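Spike protein P1 (Pseudoalteromonas phage pm2, PDB 2VVE) serves as the receptor-binding spike at the fivefold vertices of the virion, its C-terminal part recognising the host and its N-terminal part joining the capsid vertex. Local coordinates at residues Phe115-Val120 / Ala199-Val204; Ile151-Ala156 / Tyr175-Ser180; Asn13-Pro18 / Ile249-Thr254. All blocks are in the same frame, centred on the assembly; numbering follows the deposited sequence.

Contact 1: Phe115-Val120 / Ala199-Val204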
loop_
_atom_site.group_PDB
_atom_site.type_symbol
_atom_site.label_atom_id
_atom_site.label_comp_id
_atom_site.label_asym_id
_atom_site.label_seq_id
_atom_site.Cartn_x
_atom_site.Cartn_y
_atom_site.Cartn_z
ATOM N N PHE A 115 13.538 -26.735 0.777
ATOM C CA PHE A 115 12.181 -26.827 0.253
ATOM C C PHE A 115 11.942 -25.779 -0.830
ATOM O O PHE A 115 12.760 -24.866 -1.057
ATOM C CB PHE A 115 11.160 -26.646 1.395
ATOM C CG PHE A 115 11.253 -25.309 2.091
ATOM C CD1 PHE A 115 10.691 -24.160 1.522
ATOM C CD2 PHE A 115 11.923 -25.198 3.312
ATOM C CE1 PHE A 115 10.787 -22.928 2.171
ATOM C CE2 PHE A 115 12.025 -23.972 3.966
ATOM C CZ PHE A 115 11.458 -22.834 3.392
ATOM N N PHE A 116 10.810 -25.910 -1.508
ATOM C CA PHE A 116 10.324 -24.843 -2.371
ATOM C C PHE A 116 8.811 -24.814 -2.219
ATOM O O PHE A 116 8.213 -25.792 -1.769
ATOM C CB PHE A 116 10.765 -25.055 -3.827
ATOM C CG PHE A 116 10.157 -26.269 -4.481
ATOM C CD1 PHE A 116 8.962 -26.154 -5.191
ATOM C CD2 PHE A 116 10.759 -27.519 -4.369
ATOM C CE1 PHE A 116 8.381 -27.255 -5.801
ATOM C CE2 PHE A 116 10.179 -28.641 -4.968
ATOM C CZ PHE A 116 8.984 -28.503 -5.682
ATOM N N ASP A 117 8.199 -23.700 -2.593
ATOM C CA ASP A 117 6.755 -23.544 -2.475
ATOM C C ASP A 117 6.097 -23.574 -3.860
ATOM O O ASP A 117 6.664 -23.067 -4.837
ATOM C CB ASP A 117 6.402 -22.224 -1.766
ATOM C CG ASP A 117 6.774 -22.221 -0.280
ATOM O OD1 ASP A 117 6.853 -23.302 0.337
ATOM O OD2 ASP A 117 6.981 -21.121 0.281
ATOM N N ILE A 118 4.913 -24.177 -3.931
ATOM C CA ILE A 118 4.065 -24.082 -5.127
ATOM C C ILE A 118 2.837 -23.260 -4.756
ATOM O O ILE A 118 2.083 -23.636 -3.860
ATOM C CB ILE A 118 3.609 -25.464 -5.667
ATOM C CG1 ILE A 118 4.807 -26.382 -5.923
ATOM C CG2 ILE A 118 2.735 -25.297 -6.934
ATOM C CD1 ILE A 118 4.414 -27.827 -6.260
ATOM N N ASP A 119 2.640 -22.147 -5.455
ATOM C CA ASP A 119 1.442 -21.339 -5.254
ATOM C C ASP A 119 0.377 -21.805 -6.237
ATOM O O ASP A 119 0.442 -21.493 -7.436
ATOM C CB ASP A 119 1.764 -19.851 -5.427
ATOM C CG ASP A 119 0.617 -18.942 -5.015
ATOM O OD1 ASP A 119 -0.387 -19.430 -4.452
ATOM O OD2 ASP A 119 0.730 -17.723 -5.257
ATOM N N VAL A 120 -0.596 -22.559 -5.723
ATOM C CA VAL A 120 -1.675 -23.114 -6.547
ATOM C C VAL A 120 -2.765 -22.056 -6.765
ATOM O O VAL A 120 -3.457 -21.668 -5.818
ATOM C CB VAL A 120 -2.252 -24.414 -5.927
ATOM C CG1 VAL A 120 -3.381 -24.979 -6.776
ATOM C CG2 VAL A 120 -1.159 -25.458 -5.787
ATOM N N ALA A 199 -6.237 -24.613 -3.553
ATOM C CA ALA A 199 -5.697 -23.301 -3.888
ATOM C C ALA A 199 -4.880 -22.772 -2.722
ATOM O O ALA A 199 -5.198 -23.028 -1.554
ATOM C CB ALA A 199 -6.815 -22.328 -4.240
ATOM N N GLY A 200 -3.816 -22.049 -3.045
ATOM C CA GLY A 200 -2.928 -21.513 -2.026
ATOM C C GLY A 200 -1.527 -22.076 -2.107
ATOM O O GLY A 200 -1.200 -22.856 -3.008
ATOM N N VAL A 201 -0.704 -21.685 -1.144
ATOM C CA VAL A 201 0.695 -22.056 -1.133
ATOM C C VAL A 201 0.853 -23.413 -0.454
ATOM O O VAL A 201 0.273 -23.659 0.605
ATOM C CB VAL A 201 1.547 -20.967 -0.432
ATOM C CG1 VAL A 201 2.993 -21.390 -0.303
ATOM C CG2 VAL A 201 1.436 -19.641 -1.182
ATOM N N HIS A 202 1.622 -24.295 -1.088
ATOM C CA HIS A 202 1.988 -25.575 -0.507
ATOM C C HIS A 202 3.509 -25.679 -0.543
ATOM O O HIS A 202 4.151 -25.307 -1.528
ATOM C CB HIS A 202 1.372 -26.752 -1.276
ATOM C CG HIS A 202 -0.126 -26.788 -1.217
ATOM N ND1 HIS A 202 -0.812 -27.567 -0.313
ATOM C CD2 HIS A 202 -1.066 -26.109 -1.921
ATOM C CE1 HIS A 202 -2.111 -27.388 -0.474
ATOM N NE2 HIS A 202 -2.292 -26.503 -1.440
ATOM N N ARG A 203 4.070 -26.165 0.550
ATOM C CA ARG A 203 5.525 -26.300 0.680
ATOM C C ARG A 203 5.935 -27.736 0.367
ATOM O O ARG A 203 5.288 -28.693 0.823
ATOM C CB ARG A 203 5.984 -25.900 2.080
ATOM C CG ARG A 203 7.495 -25.887 2.292
ATOM C CD ARG A 203 7.861 -24.889 3.387
ATOM N NE ARG A 203 7.633 -23.509 2.925
ATOM C CZ ARG A 203 7.770 -22.421 3.678
ATOM N NH1 ARG A 203 8.125 -22.536 4.946
ATOM N NH2 ARG A 203 7.549 -21.213 3.155
ATOM N N VAL A 204 7.011 -27.862 -0.414
ATOM C CA VAL A 204 7.489 -29.155 -0.926
ATOM C C VAL A 204 8.934 -29.425 -0.506
ATOM O O VAL A 204 9.821 -28.611 -0.777
ATOM C CB VAL A 204 7.403 -29.218 -2.486
ATOM C CG1 VAL A 204 7.814 -30.607 -2.993
ATOM C CG2 VAL A 204 6.008 -28.835 -2.982
#
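Arg203 NE donates to Asp117 OD1 at 2.7 Å in a nearly straight bond, and NH2 of the same guanidinium donates to Asp117 OD2 at 2.9 Å. Each oxygen uses its syn lone pair, and the carboxylate and guanidinium planes differ by just 7°. This is the side-on, two-nitrogen form of the salt bridge. The third nitrogen, NH1, turns to Glu109. Phe115 then covers one face of the same group: ring and guanidinium stack 16° from parallel with centres 4.1 Å apart, while Arg203 CD sits over the ring, offset toward its rim. Phe115 CG lies between its own backbone N and carbonyl carbon (chi1 61°); the ring carried on it covers the arginine.

Beneath these groups runs an antiparallel pairing of strands 116-120 and 200-204, with paired backbone bonds at Phe116/Val204, Ile118/His202 and Val120/Gly200. Asp117 and Arg203 form a non-hydrogen-bonded pair, whose CA atoms are 4.4 Å apart, with both side chains on the same face. Gly200 adopts a positive phi, where a CB would be pressed against the preceding carbonyl.

The sheet's other face is mostly apolar. Val204 CB rests over the Phe116 ring, 3.8 Å from its centroid, and its CG2 branch reaches Ile118 CD1 at 3.8 Å. Phe116 and Ile118 pack on Phe90 beyond, and His202 adjoins Val120 CG2. The chemistry thus divides by face: one carries a planar charged group held in position by ion pair and stack, with Glu109 and Asp117 probably sharing its positive charge, and the other supplies mainly hydrophobic packing toward strand 88-91, with the buried His202 nitrogens NE2 and ND1 satisfied by Ser198 O and Thr160 O.

Contact 2: Ile151-Ala156 / Tyr175-Ser180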
loop_
_atom_site.group_PDB
_atom_site.type_symbol
_atom_site.label_atom_id
_atom_site.label_comp_id
_atom_site.label_asym_id
_atom_site.label_seq_id
_atom_site.Cartn_x
_atom_site.Cartn_y
_atom_site.Cartn_z
ATOM N N ILE A 151 22.678 -50.116 -2.457
ATOM C CA ILE A 151 21.890 -49.091 -1.787
ATOM C C ILE A 151 20.480 -49.021 -2.376
ATOM O O ILE A 151 20.309 -48.828 -3.585
ATOM C CB ILE A 151 22.582 -47.696 -1.859
ATOM C CG1 ILE A 151 23.917 -47.699 -1.093
ATOM C CG2 ILE A 151 21.649 -46.579 -1.367
ATOM C CD1 ILE A 151 23.824 -48.024 0.411
ATOM N N SER A 152 19.477 -49.185 -1.512
ATOM C CA SER A 152 18.081 -48.996 -1.913
ATOM C C SER A 152 17.714 -47.530 -1.771
ATOM O O SER A 152 18.060 -46.884 -0.776
ATOM C CB SER A 152 17.130 -49.873 -1.085
ATOM O OG SER A 152 17.342 -51.250 -1.360
ATOM N N VAL A 153 17.036 -47.009 -2.789
ATOM C CA VAL A 153 16.599 -45.615 -2.811
ATOM C C VAL A 153 15.099 -45.508 -3.108
ATOM O O VAL A 153 14.525 -46.334 -3.823
ATOM C CB VAL A 153 17.394 -44.747 -3.834
ATOM C CG1 VAL A 153 18.895 -44.759 -3.523
ATOM C CG2 VAL A 153 17.150 -45.208 -5.256
ATOM N N LYS A 154 14.471 -44.500 -2.522
ATOM C CA LYS A 154 13.093 -44.168 -2.840
ATOM C C LYS A 154 12.893 -42.667 -2.610
ATOM O O LYS A 154 12.531 -42.245 -1.502
ATOM C CB LYS A 154 12.101 -45.022 -2.031
ATOM C CG LYS A 154 10.626 -44.750 -2.380
ATOM C CD LYS A 154 9.691 -45.844 -1.893
ATOM C CE LYS A 154 9.543 -46.953 -2.915
ATOM N NZ LYS A 154 8.636 -48.018 -2.413
ATOM N N PRO A 155 13.149 -41.852 -3.659
ATOM C CA PRO A 155 12.987 -40.403 -3.534
ATOM C C PRO A 155 11.514 -40.027 -3.355
ATOM O O PRO A 155 10.633 -40.750 -3.823
ATOM C CB PRO A 155 13.548 -39.862 -4.858
ATOM C CG PRO A 155 13.429 -41.023 -5.821
ATOM C CD PRO A 155 13.632 -42.250 -4.997
ATOM N N ALA A 156 11.251 -38.929 -2.657
ATOM C CA ALA A 156 9.869 -38.470 -2.466
ATOM C C ALA A 156 9.787 -36.954 -2.458
ATOM O O ALA A 156 10.805 -36.273 -2.265
ATOM C CB ALA A 156 9.281 -39.039 -1.177
ATOM N N TYR A 175 8.696 -44.386 -7.847
ATOM C CA TYR A 175 9.618 -45.518 -8.092
ATOM C C TYR A 175 10.537 -45.789 -6.900
ATOM O O TYR A 175 10.821 -44.892 -6.095
ATOM C CB TYR A 175 10.477 -45.296 -9.362
ATOM C CG TYR A 175 11.671 -44.366 -9.168
ATOM C CD1 TYR A 175 12.924 -44.861 -8.774
ATOM C CD2 TYR A 175 11.547 -42.994 -9.381
ATOM C CE1 TYR A 175 14.020 -44.004 -8.594
ATOM C CE2 TYR A 175 12.626 -42.136 -9.206
ATOM C CZ TYR A 175 13.855 -42.641 -8.808
ATOM O OH TYR A 175 14.903 -41.763 -8.640
ATOM N N GLY A 176 10.992 -47.036 -6.799
ATOM C CA GLY A 176 12.129 -47.394 -5.947
ATOM C C GLY A 176 13.201 -48.045 -6.805
ATOM O O GLY A 176 12.899 -48.598 -7.863
ATOM N N SER A 177 14.453 -47.984 -6.357
ATOM C CA SER A 177 15.571 -48.564 -7.118
ATOM C C SER A 177 16.629 -49.129 -6.185
ATOM O O SER A 177 16.896 -48.569 -5.119
ATOM C CB SER A 177 16.195 -47.499 -8.030
ATOM O OG SER A 177 17.324 -47.997 -8.723
ATOM N N THR A 178 17.236 -50.239 -6.589
ATOM C CA THR A 178 18.272 -50.859 -5.781
ATOM C C THR A 178 19.447 -51.252 -6.657
ATOM O O THR A 178 19.275 -51.792 -7.759
ATOM C CB THR A 178 17.735 -52.088 -4.996
ATOM O OG1 THR A 178 16.548 -51.724 -4.285
ATOM C CG2 THR A 178 18.759 -52.581 -3.988
ATOM N N GLY A 179 20.639 -50.965 -6.155
ATOM C CA GLY A 179 21.870 -51.406 -6.781
ATOM C C GLY A 179 23.042 -50.567 -6.322
ATOM O O GLY A 179 22.945 -49.816 -5.342
ATOM N N SER A 180 24.167 -50.738 -7.013
ATOM C CA SER A 180 25.329 -49.888 -6.804
ATOM C C SER A 180 25.286 -48.781 -7.845
ATOM O O SER A 180 25.477 -49.024 -9.038
ATOM C CB SER A 180 26.619 -50.705 -6.907
ATOM O OG SER A 180 26.585 -51.791 -5.997
HETATM O O HOH W 1 9.834 -42.387 -5.882
#
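Backbone bonds join Ile151-Val153 to Ser177-Gly179 in antiparallel fashion. Val153 and Ser177 exchange two, Val153 N to Ser177 O at 2.8 Å and Ser177 N to Val153 O at 3.0 Å. At Ile151 and Gly179 the pairing is less even: Ile151 N reaches Gly179 O at 2.9 Å from above the carbonyl plane, whereas the return bond is weak. Ile151 O also accepts a bond from His181.

Between these pairs the hydroxyls Ser152 OG and Thr178 OG1 hydrogen-bond at 3.1 Å. The pairing belongs to the curled antiparallel sheet containing strand 200-208, and its Ser152 end borders the calcium site of Ser150, Asp212 and Asp214; Asp212 takes the N-H of Ser152 as well as helping to bind the metal.

Much of the apolar contact gathers round Tyr175, which crosses Pro155 at about a right angle. Pro155 CG meets the phenol end obliquely, 3.4 Å from Tyr175 CZ. Tyr175 CG lies between its backbone N and carbonyl carbon (chi1 79°), and the ring beyond it meets the proline, while OH bonds to His137.

Beyond the paired strands, where the two backbones separate, a water links them, donating to Pro155 O at 2.7 Å and accepting from Tyr175 N at 3.0 Å.

Contact 3: Asn13-Pro18 / Ile249-Thr254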
loop_
_atom_site.group_PDB
_atom_site.type_symbol
_atom_site.label_atom_id
_atom_site.label_comp_id
_atom_site.label_asym_id
_atom_site.label_seq_id
_atom_site.Cartn_x
_atom_site.Cartn_y
_atom_site.Cartn_z
ATOM N N ASN A 13 -18.383 -10.084 -20.792
ATOM C CA ASN A 13 -17.923 -11.464 -20.736
ATOM C C ASN A 13 -16.644 -11.474 -19.913
ATOM O O ASN A 13 -15.718 -10.718 -20.219
ATOM C CB ASN A 13 -17.673 -12.012 -22.150
ATOM C CG ASN A 13 -17.488 -13.536 -22.176
ATOM O OD1 ASN A 13 -18.183 -14.279 -21.473
ATOM N ND2 ASN A 13 -16.550 -14.003 -22.998
ATOM N N SER A 14 -16.602 -12.323 -18.882
ATOM C CA SER A 14 -15.459 -12.403 -17.963
ATOM C C SER A 14 -14.808 -13.776 -18.067
ATOM O O SER A 14 -15.491 -14.811 -18.073
ATOM C CB SER A 14 -15.895 -12.145 -16.505
ATOM O OG SER A 14 -16.361 -10.814 -16.330
ATOM N N PHE A 15 -13.485 -13.792 -18.149
ATOM C CA PHE A 15 -12.779 -15.056 -18.338
ATOM C C PHE A 15 -11.309 -14.905 -17.992
ATOM O O PHE A 15 -10.853 -13.815 -17.661
ATOM C CB PHE A 15 -12.960 -15.561 -19.780
ATOM C CG PHE A 15 -12.417 -14.623 -20.828
ATOM C CD1 PHE A 15 -11.126 -14.783 -21.329
ATOM C CD2 PHE A 15 -13.200 -13.569 -21.318
ATOM C CE1 PHE A 15 -10.618 -13.900 -22.304
ATOM C CE2 PHE A 15 -12.691 -12.681 -22.279
ATOM C CZ PHE A 15 -11.411 -12.855 -22.775
ATOM N N GLN A 16 -10.582 -16.009 -18.060
ATOM C CA GLN A 16 -9.162 -16.027 -17.713
ATOM C C GLN A 16 -8.350 -16.416 -18.934
ATOM O O GLN A 16 -8.746 -17.318 -19.686
ATOM C CB GLN A 16 -8.887 -17.006 -16.560
ATOM C CG GLN A 16 -9.421 -16.558 -15.167
ATOM C CD GLN A 16 -10.948 -16.553 -15.073
ATOM O OE1 GLN A 16 -11.605 -17.520 -15.453
ATOM N NE2 GLN A 16 -11.515 -15.452 -14.575
ATOM N N ILE A 17 -7.220 -15.742 -19.131
ATOM C CA ILE A 17 -6.289 -16.127 -20.204
ATOM C C ILE A 17 -5.021 -16.763 -19.623
ATOM O O ILE A 17 -4.382 -16.181 -18.731
ATOM C CB ILE A 17 -5.902 -14.936 -21.104
ATOM C CG1 ILE A 17 -7.090 -14.499 -21.972
ATOM C CG2 ILE A 17 -4.688 -15.290 -22.000
ATOM C CD1 ILE A 17 -6.925 -13.096 -22.576
ATOM N N PRO A 18 -4.648 -17.952 -20.133
ATOM C CA PRO A 18 -3.407 -18.564 -19.677
ATOM C C PRO A 18 -2.221 -17.818 -20.267
ATOM O O PRO A 18 -2.100 -17.703 -21.488
ATOM C CB PRO A 18 -3.486 -19.991 -20.227
ATOM C CG PRO A 18 -4.318 -19.857 -21.471
ATOM C CD PRO A 18 -5.321 -18.767 -21.168
ATOM N N ILE A 249 -9.829 -11.151 -17.202
ATOM C CA ILE A 249 -10.353 -10.293 -18.260
ATOM C C ILE A 249 -11.842 -10.084 -18.117
ATOM O O ILE A 249 -12.599 -11.031 -17.999
ATOM C CB ILE A 249 -10.122 -10.878 -19.706
ATOM C CG1 ILE A 249 -8.731 -11.504 -19.871
ATOM C CG2 ILE A 249 -10.462 -9.819 -20.798
ATOM C CD1 ILE A 249 -7.561 -10.522 -19.804
ATOM N N LEU A 250 -12.238 -8.822 -18.100
ATOM C CA LEU A 250 -13.626 -8.437 -18.305
ATOM C C LEU A 250 -13.664 -7.710 -19.642
ATOM O O LEU A 250 -13.005 -6.675 -19.814
ATOM C CB LEU A 250 -14.109 -7.540 -17.155
ATOM C CG LEU A 250 -15.556 -7.066 -17.339
ATOM C CD1 LEU A 250 -16.303 -7.161 -16.032
ATOM C CD2 LEU A 250 -15.619 -5.658 -17.922
ATOM N N MET A 251 -14.414 -8.272 -20.590
ATOM C CA MET A 251 -14.521 -7.722 -21.927
ATOM C C MET A 251 -15.931 -7.193 -22.178
ATOM O O MET A 251 -16.918 -7.847 -21.822
ATOM C CB MET A 251 -14.224 -8.828 -22.945
ATOM C CG MET A 251 -14.223 -8.321 -24.357
ATOM S SD MET A 251 -13.752 -9.621 -25.502
ATOM C CE MET A 251 -12.065 -9.935 -25.013
ATOM N N GLU A 252 -16.011 -6.037 -22.829
ATOM C CA GLU A 252 -17.284 -5.451 -23.259
ATOM C C GLU A 252 -17.336 -5.337 -24.782
ATOM O O GLU A 252 -16.378 -4.906 -25.421
ATOM C CB GLU A 252 -17.498 -4.082 -22.621
ATOM C CG GLU A 252 -17.196 -4.090 -21.106
ATOM C CD GLU A 252 -17.323 -2.720 -20.464
ATOM O OE1 GLU A 252 -17.448 -1.721 -21.193
ATOM O OE2 GLU A 252 -17.314 -2.659 -19.226
ATOM N N ARG A 253 -18.464 -5.749 -25.344
ATOM C CA ARG A 253 -18.657 -5.810 -26.796
ATOM C C ARG A 253 -20.034 -5.295 -27.202
ATOM O O ARG A 253 -20.984 -5.345 -26.410
ATOM C CB ARG A 253 -18.496 -7.250 -27.297
ATOM C CG ARG A 253 -17.073 -7.812 -27.199
ATOM C CD ARG A 253 -17.018 -9.255 -27.665
ATOM N NE ARG A 253 -17.789 -10.121 -26.782
ATOM C CZ ARG A 253 -18.057 -11.400 -27.020
ATOM N NH1 ARG A 253 -17.622 -11.983 -28.132
ATOM N NH2 ARG A 253 -18.769 -12.089 -26.142
ATOM N N THR A 254 -20.140 -4.824 -28.446
ATOM C CA THR A 254 -21.402 -4.346 -29.012
ATOM C C THR A 254 -22.355 -5.524 -29.240
ATOM O O THR A 254 -21.921 -6.660 -29.451
ATOM C CB THR A 254 -21.164 -3.580 -30.339
ATOM O OG1 THR A 254 -20.323 -2.448 -30.091
ATOM C CG2 THR A 254 -22.485 -3.090 -30.966
#
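Phe15 lays one face of its ring against Ile249 and turns an edge to Met251. Ile249 CB stands over the ring, 4.0 Å from the centroid and 14° off the normal, displaced toward the rim; its CG2 branch touches Phe15 CZ at 3.7 Å. The methyl CE of Met251 comes in the ring plane instead, at the same corner, 3.7 Å from Phe15 CZ. Two hydrophobic partners thus meet one aromatic group, one over its face, the other at its edge. Phe15 CG sits between the backbone N and carbonyl carbon (chi1 61°), and the end of the side chain comes nearer the neighbouring strand than its base. Met251 is extended as far as SD and bends at chi3 (-65°), which sets CE by the ring.

Ile17 enlarges this patch: its side chain and that of Ile249 cross obliquely, Ile17 CD1 touching Ile249 CG1 at 3.6 Å. Ile17 thereby adds to the CG1 branch, which Phe15 CE1 also approaches.

The backbones supporting these groups are antiparallel, with two bonds each at Asn13/Met251 and Phe15/Ile249. Ser14 and Leu250, the non-hydrogen-bonded pair between, face the opposite side, where Ser14 OG lies 3.7 Å from Leu250 CD1. That hydroxyl bonds to Ile46 O of the second subunit, and Leu250 packs on the same Ile46, so in this crystal assembly the face packs against a second copy of the protein.

Strand 11-19 is the outermost member, within the chain, of a four-stranded sheet of the second jelly-roll domain. Strand 245-253 lies between it and strand 33-39, to which Leu250 and Glu252 make backbone bonds and on whose Ile38 the Ile249 side chain packs.

In the fold
All three contacts are antiparallel strand pairings, yet they fall in two regions of an elongated chain. Contacts 1 and 2 reach one curled sheet, through its neighbouring strands 200-208 and 151-160; their centres are about 26 Å apart and their nearest atoms about 6 Å. Contact 3 belongs to a different sheet, its centre about 28 Å from that of contact 1 and about 49 Å from that of contact 2, across the chain's centre from the latter. In sequence the pairings enclose one another: 13-18/249-254 is outermost, then 115-120/199-204, then 151-156/175-180. The C-terminal strand thus returns to the jelly-roll where the modelled chain begins, so that the calcium-bearing region is inserted between strands of one domain.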